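Local structure of leucine aminopeptidase 1 (Caenorhabditis elegans, 2HC9) at residues S19-G24 / K107-V112; G24-L29 / L74-D79; T86-H91 / V120-A125; F111-E116 / I148-D153. The protein probably acts as a digestive aminopeptidase, using two zinc ions per subunit to release N-terminal amino acids, preferably leucine, from peptides. The protein carries 1 engineered substitution. One frame throughout, in Å; residues are numbered along the deposited sequence.

Interaction 1 (S19-G24 / K107-V112)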
# COMPACT_ATOMS: atom_id res chain seq x y z
N SER A 19 -42.65 -13.44 -24.31
CA SER A 19 -41.50 -12.73 -24.89
C SER A 19 -40.84 -13.58 -25.95
O SER A 19 -40.63 -14.78 -25.75
CB SER A 19 -40.44 -12.43 -23.82
OG SER A 19 -39.27 -11.93 -24.45
N LEU A 20 -40.49 -12.97 -27.07
CA LEU A 20 -39.88 -13.70 -28.15
C LEU A 20 -38.45 -13.21 -28.39
O LEU A 20 -38.22 -12.01 -28.58
CB LEU A 20 -40.68 -13.53 -29.45
CG LEU A 20 -40.01 -14.08 -30.72
CD1 LEU A 20 -39.93 -15.60 -30.67
CD2 LEU A 20 -40.75 -13.62 -32.01
N ILE A 21 -37.50 -14.13 -28.41
CA ILE A 21 -36.14 -13.75 -28.77
C ILE A 21 -35.64 -14.63 -29.91
O ILE A 21 -35.58 -15.86 -29.78
CB ILE A 21 -35.19 -13.81 -27.53
CG1 ILE A 21 -35.67 -12.82 -26.47
CG2 ILE A 21 -33.72 -13.53 -27.96
CD1 ILE A 21 -35.01 -12.96 -25.15
N ILE A 22 -35.31 -13.99 -31.03
CA ILE A 22 -34.76 -14.70 -32.20
C ILE A 22 -33.24 -14.59 -32.22
O ILE A 22 -32.69 -13.50 -32.04
CB ILE A 22 -35.33 -14.13 -33.54
CG1 ILE A 22 -36.86 -14.17 -33.50
CG2 ILE A 22 -34.77 -14.90 -34.77
CD1 ILE A 22 -37.52 -13.22 -34.52
N VAL A 23 -32.56 -15.72 -32.42
CA VAL A 23 -31.10 -15.76 -32.36
C VAL A 23 -30.50 -16.43 -33.59
O VAL A 23 -30.92 -17.53 -33.99
CB VAL A 23 -30.62 -16.48 -31.07
CG1 VAL A 23 -29.06 -16.39 -30.94
CG2 VAL A 23 -31.33 -15.91 -29.85
N GLY A 24 -29.50 -15.79 -34.20
CA GLY A 24 -28.79 -16.43 -35.31
C GLY A 24 -27.55 -15.66 -35.75
O GLY A 24 -27.49 -14.45 -35.59
N LYS A 107 -45.20 -14.68 -18.97
CA LYS A 107 -45.33 -16.09 -18.56
C LYS A 107 -44.31 -16.97 -19.28
O LYS A 107 -43.75 -17.89 -18.67
CB LYS A 107 -46.76 -16.61 -18.87
CG LYS A 107 -47.89 -15.79 -18.25
CD LYS A 107 -47.73 -15.67 -16.74
CE LYS A 107 -48.92 -14.92 -16.13
NZ LYS A 107 -49.01 -15.03 -14.64
N ASN A 108 -44.13 -16.70 -20.58
CA ASN A 108 -43.33 -17.54 -21.48
C ASN A 108 -42.20 -16.74 -22.11
O ASN A 108 -42.39 -15.60 -22.57
CB ASN A 108 -44.20 -18.09 -22.62
CG ASN A 108 -45.48 -18.74 -22.12
OD1 ASN A 108 -46.58 -18.37 -22.52
ND2 ASN A 108 -45.33 -19.73 -21.25
N VAL A 109 -41.01 -17.35 -22.19
CA VAL A 109 -39.97 -16.85 -23.10
C VAL A 109 -39.72 -17.86 -24.20
O VAL A 109 -39.39 -19.02 -23.95
CB VAL A 109 -38.66 -16.51 -22.40
CG1 VAL A 109 -37.72 -15.78 -23.38
CG2 VAL A 109 -38.97 -15.62 -21.20
N HIS A 110 -39.90 -17.42 -25.44
CA HIS A 110 -39.75 -18.30 -26.58
C HIS A 110 -38.48 -17.89 -27.36
O HIS A 110 -38.42 -16.77 -27.90
CB HIS A 110 -40.99 -18.17 -27.47
CG HIS A 110 -41.10 -19.25 -28.51
ND1 HIS A 110 -42.09 -19.25 -29.47
CD2 HIS A 110 -40.37 -20.37 -28.72
CE1 HIS A 110 -41.96 -20.33 -30.24
NE2 HIS A 110 -40.92 -21.02 -29.80
N PHE A 111 -37.49 -18.78 -27.39
CA PHE A 111 -36.32 -18.59 -28.27
C PHE A 111 -36.51 -19.34 -29.57
O PHE A 111 -36.83 -20.54 -29.56
CB PHE A 111 -35.00 -19.05 -27.63
CG PHE A 111 -34.61 -18.21 -26.44
CD1 PHE A 111 -33.71 -17.15 -26.58
CD2 PHE A 111 -35.21 -18.44 -25.20
CE1 PHE A 111 -33.41 -16.34 -25.49
CE2 PHE A 111 -34.91 -17.64 -24.09
CZ PHE A 111 -34.00 -16.59 -24.23
N VAL A 112 -36.28 -18.64 -30.66
CA VAL A 112 -36.10 -19.28 -31.95
C VAL A 112 -34.61 -19.19 -32.31
O VAL A 112 -34.10 -18.11 -32.64
CB VAL A 112 -36.94 -18.64 -33.05
CG1 VAL A 112 -36.66 -19.36 -34.39
CG2 VAL A 112 -38.45 -18.75 -32.69

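Interaction 2 (G24-L29 / L74-D79)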
# COMPACT_ATOMS: atom_id res chain seq x y z
N GLY A 24 -29.50 -15.79 -34.20
CA GLY A 24 -28.79 -16.43 -35.31
C GLY A 24 -27.55 -15.66 -35.75
O GLY A 24 -27.49 -14.45 -35.59
N LYS A 25 -26.58 -16.36 -36.32
CA LYS A 25 -25.57 -15.71 -37.14
C LYS A 25 -26.13 -14.97 -38.34
O LYS A 25 -27.09 -15.42 -38.97
CB LYS A 25 -24.49 -16.69 -37.58
CG LYS A 25 -23.59 -17.15 -36.41
CD LYS A 25 -22.67 -18.26 -36.85
CE LYS A 25 -21.55 -18.47 -35.84
NZ LYS A 25 -20.79 -19.70 -36.16
N LYS A 26 -25.51 -13.84 -38.64
CA LYS A 26 -25.93 -12.97 -39.72
C LYS A 26 -26.13 -13.73 -41.03
O LYS A 26 -27.13 -13.54 -41.70
CB LYS A 26 -24.86 -11.86 -39.89
CG LYS A 26 -25.27 -10.70 -40.79
CD LYS A 26 -26.45 -9.94 -40.20
CE LYS A 26 -27.02 -8.95 -41.19
NZ LYS A 26 -26.03 -7.88 -41.50
N SER A 27 -25.20 -14.62 -41.37
CA SER A 27 -25.28 -15.33 -42.63
C SER A 27 -26.48 -16.27 -42.64
O SER A 27 -27.10 -16.47 -43.70
CB SER A 27 -23.99 -16.12 -42.92
OG SER A 27 -23.77 -17.11 -41.91
N VAL A 28 -26.82 -16.83 -41.48
CA VAL A 28 -27.94 -17.77 -41.37
C VAL A 28 -29.26 -17.00 -41.44
O VAL A 28 -30.16 -17.33 -42.24
CB VAL A 28 -27.86 -18.60 -40.06
CG1 VAL A 28 -29.12 -19.44 -39.89
CG2 VAL A 28 -26.58 -19.48 -40.06
N LEU A 29 -29.35 -15.94 -40.63
CA LEU A 29 -30.51 -15.04 -40.64
C LEU A 29 -30.81 -14.48 -42.03
O LEU A 29 -31.98 -14.33 -42.39
CB LEU A 29 -30.33 -13.89 -39.64
CG LEU A 29 -30.28 -14.27 -38.15
CD1 LEU A 29 -30.00 -13.04 -37.28
CD2 LEU A 29 -31.57 -14.94 -37.71
N LEU A 74 -34.21 -9.37 -31.50
CA LEU A 74 -33.38 -10.18 -32.39
C LEU A 74 -31.91 -10.03 -31.95
O LEU A 74 -31.41 -8.92 -31.81
CB LEU A 74 -33.52 -9.69 -33.84
CG LEU A 74 -32.59 -10.28 -34.92
CD1 LEU A 74 -32.93 -11.74 -35.19
CD2 LEU A 74 -32.69 -9.51 -36.21
N ILE A 75 -31.24 -11.16 -31.77
CA ILE A 75 -29.81 -11.18 -31.46
C ILE A 75 -29.06 -11.72 -32.69
O ILE A 75 -29.25 -12.86 -33.10
CB ILE A 75 -29.51 -12.04 -30.20
CG1 ILE A 75 -30.09 -11.35 -28.95
CG2 ILE A 75 -27.99 -12.29 -30.04
CD1 ILE A 75 -29.94 -12.21 -27.66
N THR A 76 -28.22 -10.86 -33.26
CA THR A 76 -27.36 -11.26 -34.36
C THR A 76 -25.97 -11.64 -33.83
O THR A 76 -25.31 -10.84 -33.15
CB THR A 76 -27.27 -10.14 -35.42
OG1 THR A 76 -28.60 -9.82 -35.88
CG2 THR A 76 -26.41 -10.58 -36.61
N VAL A 77 -25.55 -12.85 -34.17
CA VAL A 77 -24.26 -13.40 -33.75
C VAL A 77 -23.28 -13.19 -34.91
O VAL A 77 -23.64 -13.43 -36.06
CB VAL A 77 -24.42 -14.94 -33.48
CG1 VAL A 77 -23.08 -15.59 -33.02
CG2 VAL A 77 -25.50 -15.16 -32.42
N PRO A 78 -22.04 -12.76 -34.63
CA PRO A 78 -21.09 -12.61 -35.74
C PRO A 78 -20.73 -13.94 -36.40
O PRO A 78 -20.71 -15.00 -35.75
CB PRO A 78 -19.87 -11.94 -35.11
CG PRO A 78 -20.03 -12.03 -33.65
CD PRO A 78 -21.46 -12.39 -33.32
N ASP A 79 -20.45 -13.87 -37.70
CA ASP A 79 -19.99 -15.02 -38.45
C ASP A 79 -18.48 -15.26 -38.32
O ASP A 79 -18.04 -16.40 -38.21
CB ASP A 79 -20.36 -14.85 -39.92
CG ASP A 79 -21.81 -15.23 -40.17
OD1 ASP A 79 -22.14 -16.42 -40.09
OD2 ASP A 79 -22.60 -14.32 -40.45
O HOH W 1 -19.71 -18.92 -38.76

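Interaction 3 (T86-H91 / V120-A125)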
# COMPACT_ATOMS: atom_id res chain seq x y z
N THR A 86 -13.90 -19.35 -30.07
CA THR A 86 -14.70 -20.43 -30.65
C THR A 86 -15.37 -19.92 -31.93
O THR A 86 -15.92 -18.80 -31.96
CB THR A 86 -15.77 -20.95 -29.63
OG1 THR A 86 -16.72 -21.80 -30.30
CG2 THR A 86 -16.51 -19.76 -28.96
N PRO A 87 -15.38 -20.75 -32.99
CA PRO A 87 -16.08 -20.32 -34.21
C PRO A 87 -17.61 -20.25 -34.03
O PRO A 87 -18.30 -19.66 -34.86
CB PRO A 87 -15.72 -21.39 -35.24
CG PRO A 87 -15.39 -22.61 -34.44
CD PRO A 87 -14.80 -22.10 -33.13
N THR A 88 -18.10 -20.81 -32.93
CA THR A 88 -19.54 -20.66 -32.58
C THR A 88 -19.89 -19.24 -32.19
O THR A 88 -21.06 -18.85 -32.25
CB THR A 88 -19.94 -21.58 -31.41
OG1 THR A 88 -19.38 -21.06 -30.20
CG2 THR A 88 -19.46 -23.02 -31.61
N ASN A 89 -18.89 -18.47 -31.71
CA ASN A 89 -19.14 -17.11 -31.16
C ASN A 89 -20.22 -17.11 -30.06
O ASN A 89 -20.98 -16.15 -29.90
CB ASN A 89 -19.51 -16.12 -32.27
CG ASN A 89 -18.32 -15.68 -33.09
OD1 ASN A 89 -18.38 -15.64 -34.32
ND2 ASN A 89 -17.22 -15.38 -32.42
N ALA A 90 -20.31 -18.20 -29.31
CA ALA A 90 -21.42 -18.36 -28.36
C ALA A 90 -21.40 -17.29 -27.29
O ALA A 90 -22.46 -16.86 -26.86
CB ALA A 90 -21.41 -19.75 -27.75
N HIS A 91 -20.21 -16.82 -26.90
CA HIS A 91 -20.14 -15.72 -25.93
C HIS A 91 -20.90 -14.46 -26.34
O HIS A 91 -21.37 -13.74 -25.46
CB HIS A 91 -18.69 -15.37 -25.57
CG HIS A 91 -17.95 -16.54 -25.03
ND1 HIS A 91 -17.45 -17.53 -25.84
CD2 HIS A 91 -17.70 -16.93 -23.76
CE1 HIS A 91 -16.87 -18.45 -25.10
NE2 HIS A 91 -17.01 -18.12 -23.84
N VAL A 120 -25.03 -25.59 -32.27
CA VAL A 120 -26.23 -25.73 -31.45
C VAL A 120 -25.91 -25.85 -29.95
O VAL A 120 -26.51 -25.16 -29.13
CB VAL A 120 -27.10 -26.93 -31.89
CG1 VAL A 120 -28.23 -27.17 -30.85
CG2 VAL A 120 -27.68 -26.65 -33.29
N LEU A 121 -24.97 -26.74 -29.60
CA LEU A 121 -24.74 -27.01 -28.18
C LEU A 121 -24.27 -25.75 -27.42
O LEU A 121 -24.79 -25.42 -26.35
CB LEU A 121 -23.72 -28.14 -28.02
CG LEU A 121 -23.47 -28.66 -26.61
CD1 LEU A 121 -23.09 -30.13 -26.68
CD2 LEU A 121 -22.35 -27.84 -25.86
N SER A 122 -23.27 -25.06 -27.96
CA SER A 122 -22.73 -23.86 -27.31
C SER A 122 -23.78 -22.75 -27.24
O SER A 122 -23.84 -22.01 -26.24
CB SER A 122 -21.49 -23.34 -28.05
OG SER A 122 -21.85 -22.96 -29.36
N HIS A 123 -24.60 -22.64 -28.30
CA HIS A 123 -25.62 -21.59 -28.34
C HIS A 123 -26.71 -21.85 -27.32
O HIS A 123 -27.13 -20.94 -26.60
CB HIS A 123 -26.22 -21.49 -29.75
CG HIS A 123 -25.30 -20.84 -30.74
ND1 HIS A 123 -25.75 -20.25 -31.91
CD2 HIS A 123 -23.96 -20.62 -30.71
CE1 HIS A 123 -24.72 -19.75 -32.58
NE2 HIS A 123 -23.62 -19.96 -31.87
N VAL A 124 -27.18 -23.09 -27.26
CA VAL A 124 -28.16 -23.47 -26.24
C VAL A 124 -27.61 -23.19 -24.82
O VAL A 124 -28.29 -22.57 -23.99
CB VAL A 124 -28.60 -24.95 -26.40
CG1 VAL A 124 -29.40 -25.42 -25.16
CG2 VAL A 124 -29.42 -25.10 -27.67
N ALA A 125 -26.37 -23.61 -24.56
CA ALA A 125 -25.78 -23.43 -23.23
C ALA A 125 -25.73 -21.94 -22.89
O ALA A 125 -26.08 -21.53 -21.77
CB ALA A 125 -24.39 -24.03 -23.19

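Interaction 4 (F111-E116 / I148-D153)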
# COMPACT_ATOMS: atom_id res chain seq x y z
N PHE A 111 -37.49 -18.78 -27.39
CA PHE A 111 -36.32 -18.59 -28.27
C PHE A 111 -36.51 -19.34 -29.57
O PHE A 111 -36.83 -20.54 -29.56
CB PHE A 111 -35.00 -19.05 -27.63
CG PHE A 111 -34.61 -18.21 -26.44
CD1 PHE A 111 -33.71 -17.15 -26.58
CD2 PHE A 111 -35.21 -18.44 -25.20
CE1 PHE A 111 -33.41 -16.34 -25.49
CE2 PHE A 111 -34.91 -17.64 -24.09
CZ PHE A 111 -34.00 -16.59 -24.23
N VAL A 112 -36.28 -18.64 -30.66
CA VAL A 112 -36.10 -19.28 -31.95
C VAL A 112 -34.61 -19.19 -32.31
O VAL A 112 -34.10 -18.11 -32.64
CB VAL A 112 -36.94 -18.64 -33.05
CG1 VAL A 112 -36.66 -19.36 -34.39
CG2 VAL A 112 -38.45 -18.75 -32.69
N LEU A 113 -33.96 -20.32 -32.23
CA LEU A 113 -32.50 -20.41 -32.43
C LEU A 113 -32.19 -21.00 -33.81
O LEU A 113 -32.32 -22.21 -34.02
CB LEU A 113 -31.86 -21.25 -31.32
CG LEU A 113 -30.34 -21.55 -31.45
CD1 LEU A 113 -29.52 -20.24 -31.44
CD2 LEU A 113 -29.89 -22.45 -30.31
N PHE A 114 -31.74 -20.14 -34.72
CA PHE A 114 -31.29 -20.59 -36.05
C PHE A 114 -29.80 -20.88 -35.99
O PHE A 114 -28.99 -19.99 -36.12
CB PHE A 114 -31.53 -19.50 -37.09
CG PHE A 114 -32.98 -19.22 -37.35
CD1 PHE A 114 -33.76 -20.13 -38.08
CD2 PHE A 114 -33.57 -18.04 -36.90
CE1 PHE A 114 -35.12 -19.87 -38.33
CE2 PHE A 114 -34.93 -17.77 -37.15
CZ PHE A 114 -35.70 -18.69 -37.87
N ALA A 115 -29.44 -22.13 -35.78
CA ALA A 115 -28.03 -22.45 -35.59
C ALA A 115 -27.72 -23.66 -36.42
O ALA A 115 -28.51 -24.61 -36.48
CB ALA A 115 -27.73 -22.71 -34.12
N GLU A 116 -26.57 -23.63 -37.07
CA GLU A 116 -26.01 -24.78 -37.75
C GLU A 116 -25.61 -25.82 -36.72
O GLU A 116 -25.33 -25.48 -35.58
CB GLU A 116 -24.77 -24.38 -38.55
CG GLU A 116 -25.09 -23.72 -39.87
CD GLU A 116 -25.02 -24.68 -41.05
OE1 GLU A 116 -25.96 -25.47 -41.23
OE2 GLU A 116 -24.01 -24.63 -41.79
N ILE A 148 -36.56 -23.20 -25.79
CA ILE A 148 -35.54 -22.96 -26.81
C ILE A 148 -35.80 -23.90 -27.99
O ILE A 148 -35.50 -25.10 -27.94
CB ILE A 148 -34.09 -23.16 -26.25
CG1 ILE A 148 -33.91 -22.37 -24.93
CG2 ILE A 148 -33.05 -22.79 -27.33
CD1 ILE A 148 -32.62 -22.65 -24.19
N ASP A 149 -36.34 -23.32 -29.05
CA ASP A 149 -36.66 -24.05 -30.28
C ASP A 149 -35.54 -23.93 -31.30
O ASP A 149 -35.27 -22.86 -31.86
CB ASP A 149 -37.99 -23.55 -30.87
CG ASP A 149 -39.19 -23.95 -30.01
OD1 ASP A 149 -39.01 -24.67 -28.99
OD2 ASP A 149 -40.31 -23.55 -30.36
N VAL A 150 -34.87 -25.05 -31.52
CA VAL A 150 -33.71 -25.06 -32.36
C VAL A 150 -34.19 -25.41 -33.77
O VAL A 150 -34.87 -26.43 -33.96
CB VAL A 150 -32.69 -26.11 -31.90
CG1 VAL A 150 -31.48 -26.09 -32.82
CG2 VAL A 150 -32.27 -25.87 -30.44
N VAL A 151 -33.82 -24.56 -34.72
CA VAL A 151 -34.10 -24.80 -36.15
C VAL A 151 -32.80 -25.29 -36.78
O VAL A 151 -31.90 -24.49 -37.10
CB VAL A 151 -34.56 -23.50 -36.84
CG1 VAL A 151 -34.87 -23.77 -38.32
CG2 VAL A 151 -35.79 -22.93 -36.13
N CYS A 152 -32.70 -26.60 -36.91
CA CYS A 152 -31.50 -27.25 -37.41
C CYS A 152 -31.90 -28.63 -37.93
O CYS A 152 -32.41 -29.45 -37.17
CB CYS A 152 -30.45 -27.39 -36.30
SG CYS A 152 -28.94 -28.31 -36.77
N ASP A 153 -31.63 -28.87 -39.22
CA ASP A 153 -31.99 -30.11 -39.93
C ASP A 153 -31.55 -31.38 -39.21
O ASP A 153 -32.31 -32.34 -39.09
CB ASP A 153 -31.34 -30.13 -41.32
CG ASP A 153 -31.98 -29.15 -42.29
OD1 ASP A 153 -33.21 -28.94 -42.21
OD2 ASP A 153 -31.24 -28.60 -43.13

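Interaction 1 (S19-G24 / K107-V112)
S19 and I21 give both their backbone N-H and their C=O to the strand of H110 and V112, so parallel strands 18-25 and 108-114 are stitched together by alternate residues. The series begins where S19 N donates to N108 O at 2.8 Å. H110 N answers with an almost straight bond to S19 O (2.8 Å, 176° at the hydrogen). One residue pair further on, H110 O accepts from I21 N at 2.8 Å. I21 O in turn takes V112 N at 3.0 Å, a more bent bond (154°), and it also receives the CA-H of F111. V23 N closes the run on V112 O at 2.9 Å. The intervening residues L20 and I22 spend their backbone groups on the other edge of their strand, with L71, H73 and I75, and V23 also bonds to the backbone of F114. Two buried polar side chains are satisfied elsewhere: S19 OG, in the modelled conformer, by L71 O, and H110 NE2 by D149 OD2. Bulky apolar residues suit both faces, since each is covered by a helix. I21 and F111 lie side by side, I21 CB coming within 3.7 Å of F111 CE1, while I21 CD1 touches CE1 and CZ of F111. On the face of L20 and V112, L20 CD1 meets V112 CG2 at 4.0 Å. Helix 90-97 and Y102 pack over the I21-F111 face, helix 36-42 over the L20-V112 face, and strand 72-77 runs along the outer edge of 18-25.

Interaction 2 (G24-L29 / L74-D79)
L74 CD1 meets L29 CD1 at 3.8 Å, the two leucine side chains running past each other in opposite directions where L29, on helix 26-31, points toward strand 72-77. At I75 the main chain takes over, its O accepting G24 N at 3.1 Å. Glycine suits position 24 because the site a CB would occupy is already taken by L29 CD2. T76, in its modelled conformer, turns CG2 against the aliphatic part of K26, 3.6 Å from K26 CD. K26 carries its amine on to the carbonyls of I59 and P60. V77 then closes the parallel pairing: its N donates to G24 O at 2.9 Å, and its O receives K26 N at 3.2 Å. Here strand 18-25 passes directly into the helix, a strand-to-helix junction in the N-terminal domain with K25 at the N-cap. The extended K25 chain lies over V77 CB and brings CE within 3.6 Å of P78 O. K25 NZ is anchored by a salt bridge to D119 and a bond to P87 O, and a water joins it to D79 O. D79 ends the segment by offering its carboxylate to the first helical turn. OD2 uses its syn lone pair for S27 N (2.8 Å), while S27 OG, turned between its own backbone N and carbonyl carbon (chi1 62°), donates to OD1 over a short 2.5 Å, from above the carboxylate plane.

Interaction 3 (T86-H91 / V120-A125)
The turn that leads into helix 90-97 lies against helix 120-128, with T88 and A90 meeting S122 and H123. H123 NE2 donates to T88 O at 2.8 Å, a fairly straight bond (165° at the hydrogen) with the acceptor close to the imidazole plane. A histidine suits the place because its ring can carry a ring N-H out from the helix to a main-chain carbonyl; chi1 of -75° sets CG anti to the carbonyl carbon, and A90 CB is 4.0 Å from H123 CD2. T86-N89 is a type I beta turn; an ST turn at T86 lies within it, T86 OG1 accepting from T88 N, and a second, at T88, leads on to A90, whose N donates to T88 OG1. T88 OG1 also donates to T86 OG1 at 2.8 Å, and K394 O is a further partner of T86 OG1, tying the turn to the catalytic domain. Small residues let the two backbones come close, A90 CB lying 3.6 Å from S122 CB. S122 OG lies against T88, 3.1 Å from T88 CB, and is hydrogen-bonded to D119 O, just before the helix.

Interaction 4 (F111-E116 / I148-D153)
OD2 of D149, whose backbone N-H pairs with F111 O (2.9 Å), is gripped by both H110 NE2 and the backbone N of Q11, while OD1 forms a salt bridge with R7 NE. The carboxylate is thus surrounded by donors, which probably favours its charged form although the residue is buried. D149 belongs to strand 145-151, which is joined to the parallel strand 108-114 by the beta-alpha-beta crossover through helix 120-128. The backbone pairing continues as L113 N donates to D149 O and V151 N to L113 O, the latter nearly straight at 177°. On the face covered by that helix, the side chains are wholly apolar: F111 CD2 touches I148 CG1 at 4.1 Å, and L113 CD2 lies alongside V150 CG2 at 4.2 Å, beneath H123, V124 and I127. On the reverse face F114, with CG anti to its carbonyl carbon (chi1 -67°), lies beside V151 and makes an edge-to-face pair with F38. F114 CD1 and CE1 touch the valine, CD1 coming to 3.7 Å of V151 CB; a large apolar ring suits a place between V151, F38 and helix 26-31. Further along, C152 points toward segment 111-116 and sets its CB 3.4 Å from A115 O.

How the interactions relate
Interactions 1, 2 and 4 lie on one sheet of the N-terminal, macro-like domain, in which 145-151, 108-114, 18-25 and 72-77 are consecutive neighbours. Interactions 1 and 4 share strand 108-114, with centres about 11 Å apart; interactions 1 and 2 share strand 18-25, about 15 Å apart. Along the chain, interaction 2 is nested within the loop that interaction 1 closes, while the segments of interaction 3 alternate with those of interactions 1 and 4. The centre of interaction 3 lies about 12 Å from those of 2 and 4, where helices 90-97 and 120-128, which cover the F111 face of the sheet, meet. The contacts therefore join neighbouring strands and two helices of one face, away from the two zinc ions.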